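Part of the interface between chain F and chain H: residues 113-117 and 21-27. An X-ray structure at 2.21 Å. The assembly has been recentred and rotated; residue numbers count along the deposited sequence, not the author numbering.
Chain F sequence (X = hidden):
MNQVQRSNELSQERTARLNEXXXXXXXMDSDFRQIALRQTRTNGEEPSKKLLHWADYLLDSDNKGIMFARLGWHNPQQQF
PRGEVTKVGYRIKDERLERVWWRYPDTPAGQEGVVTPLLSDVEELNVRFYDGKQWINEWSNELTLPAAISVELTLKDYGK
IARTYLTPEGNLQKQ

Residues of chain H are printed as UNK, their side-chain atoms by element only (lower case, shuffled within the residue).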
# COMPACT_ATOMS: atom_id res chain seq x y z
N GLY F 113 -17.33 -26.76 -3.74
CA GLY F 113 -16.29 -26.14 -2.93
C GLY F 113 -15.73 -27.09 -1.90
O GLY F 113 -16.28 -28.18 -1.69
N VAL F 114 -14.62 -26.69 -1.28
CA VAL F 114 -14.01 -27.46 -0.18
C VAL F 114 -14.73 -27.23 1.16
O VAL F 114 -14.71 -26.14 1.72
CB VAL F 114 -12.49 -27.14 -0.01
CG1 VAL F 114 -11.92 -27.82 1.26
CG2 VAL F 114 -11.70 -27.56 -1.28
N VAL F 115 -15.33 -28.30 1.69
CA VAL F 115 -16.20 -28.22 2.86
C VAL F 115 -15.46 -28.56 4.13
O VAL F 115 -14.78 -29.57 4.19
CB VAL F 115 -17.40 -29.17 2.72
CG1 VAL F 115 -18.30 -29.05 3.95
CG2 VAL F 115 -18.16 -28.88 1.42
N THR F 116 -15.59 -27.69 5.14
CA THR F 116 -15.04 -27.90 6.46
C THR F 116 -16.15 -27.90 7.52
O THR F 116 -16.79 -26.88 7.73
CB THR F 116 -14.07 -26.76 6.82
OG1 THR F 116 -13.01 -26.72 5.87
CG2 THR F 116 -13.49 -26.94 8.22
N PRO F 117 -16.35 -29.05 8.21
CA PRO F 117 -17.28 -29.06 9.34
C PRO F 117 -16.66 -28.35 10.53
O PRO F 117 -15.71 -28.86 11.13
CB PRO F 117 -17.49 -30.56 9.63
CG PRO F 117 -16.29 -31.22 9.11
CD PRO F 117 -15.72 -30.36 8.00
N UNK H 21 -7.25 -34.29 2.65
CA UNK H 21 -6.04 -33.78 2.03
C UNK H 21 -6.24 -32.36 1.51
O UNK H 21 -5.45 -31.47 1.80
c UNK H 21 -4.21 -34.45 0.23
c UNK H 21 -5.56 -34.73 0.93
c UNK H 21 -3.16 -33.87 1.21
c UNK H 21 -3.74 -35.75 -0.43
N UNK H 22 -7.31 -32.17 0.76
CA UNK H 22 -7.74 -30.84 0.30
C UNK H 22 -7.90 -29.77 1.37
O UNK H 22 -7.54 -28.62 1.16
n UNK H 22 -11.23 -31.34 -2.14
c UNK H 22 -10.06 -31.15 -2.73
c UNK H 22 -8.93 -30.65 -1.88
c UNK H 22 -9.07 -30.98 -0.44
o UNK H 22 -9.87 -31.37 -3.92
N UNK H 23 -8.50 -30.13 2.50
CA UNK H 23 -8.62 -29.22 3.60
C UNK H 23 -7.25 -28.86 4.16
O UNK H 23 -7.04 -27.71 4.51
n UNK H 23 -11.91 -33.55 6.14
n UNK H 23 -11.66 -31.30 6.09
n UNK H 23 -13.02 -32.36 4.52
c UNK H 23 -10.96 -29.77 4.36
c UNK H 23 -11.83 -29.95 5.59
c UNK H 23 -12.20 -32.40 5.57
c UNK H 23 -9.51 -29.78 4.72
N UNK H 24 -6.35 -29.84 4.28
CA UNK H 24 -4.99 -29.59 4.81
C UNK H 24 -4.22 -28.60 3.91
O UNK H 24 -3.62 -27.66 4.40
c UNK H 24 -4.20 -30.92 4.99
N UNK H 25 -4.30 -28.80 2.60
CA UNK H 25 -3.61 -27.97 1.66
C UNK H 25 -4.15 -26.55 1.60
O UNK H 25 -3.36 -25.63 1.41
c UNK H 25 -3.65 -28.56 0.27
c UNK H 25 -3.26 -30.22 -1.47
c UNK H 25 -2.82 -29.79 -0.08
c UNK H 25 -1.32 -29.54 -0.02
N UNK H 26 -5.47 -26.35 1.73
CA UNK H 26 -6.01 -24.98 1.76
C UNK H 26 -5.45 -24.25 2.99
O UNK H 26 -5.13 -23.05 2.96
c UNK H 26 -8.16 -25.59 0.58
c UNK H 26 -7.57 -24.95 1.80
c UNK H 26 -8.09 -23.54 1.96
N UNK H 27 -5.36 -24.99 4.09
CA UNK H 27 -4.94 -24.42 5.34
C UNK H 27 -3.44 -24.06 5.27
O UNK H 27 -3.03 -22.96 5.65
se UNK H 27 -5.49 -24.85 9.22
c UNK H 27 -4.41 -25.31 7.69
c UNK H 27 -5.26 -25.42 6.45
c UNK H 27 -6.03 -23.09 8.48

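Position 21 carries four side-chain carbons and no heteroatom, and the chain forks at its second carbon into two methyls. None of these atoms comes near the chain F stretch. A four-carbon chain forked one step beyond CB is leucine: Leu21(H).

Position 22 has three carbons in a row, the third bonded to one oxygen and one nitrogen, as in a planar amide, and CA-to-CB points toward chain F. The amide nitrogen lies 3.9 Å from Val114(F) CG2, a packing contact against a methyl group that cannot accept a hydrogen bond. The residue is glutamine, Gln22(H), and the nitrogen is its NE2.

Position 23 shows three carbons, a nitrogen, then a carbon bearing two more nitrogens, the trigonal end of a guanidinium. Its CA-to-CB bond points sideways, yet the end of the side chain comes nearer the strand. The second side-chain carbon packs 3.8 Å from Val114(F) CG1, while the third lies 3.3 Å from Val115(F) O and 3.5 Å from Thr116(F) OG1. This is arginine, Arg23(H). Its NH1 donates a weak hydrogen bond to Val115(F) O at 3.3 Å, with an N-H...O angle of 144°.

Position 24 has a single side-chain carbon, CB, which lies 9.1 Å from Val114(F) CG1 and so does not reach the strand. One carbon alone identifies Ala24(H).

Position 25 again has four carbons forked at the second, and again they remain clear of the stretch: Leu25(H). Its backbone N donates to Leu21(H) O at 3.0 Å, a helical i to i-4 bond.

Position 26 has three carbons, with the first carrying the other two. CA-to-CB points toward the strand, and one of the two outer carbons reaches 4.4 Å from Val114(F) CG1, an apolar contact. Branching at CB without a heteroatom gives valine, Val26(H), and the outer carbon is CG2.

Position 27 is unbranched: two carbons, selenium and a terminal carbon. None of them touches chain F; CB is 7.9 Å from Thr116(F) OG1. The selenium marks selenomethionine, Met27(H).

The contact is a near-perpendicular crossing: the axes of the strand and the helix cross at 92° and come no closer than 8.7 Å. Val114(F) points toward the helix and is the main apolar anchor, its methyls meeting Gln22(H), Arg23(H) and Val26(H). Positions 22 and 26 lie one helical turn apart, linked by the bond from Val26(H) N to Gln22(H) O at 3.1 Å, so both can face the same valine. Arg23(H) extends the contact along the strand to Val115(F) and Thr116(F). With 251 Å² buried in total and one weak hydrogen bond, packing accounts for most of the contacts.

Chain H, residues 21-27: LQRALVM
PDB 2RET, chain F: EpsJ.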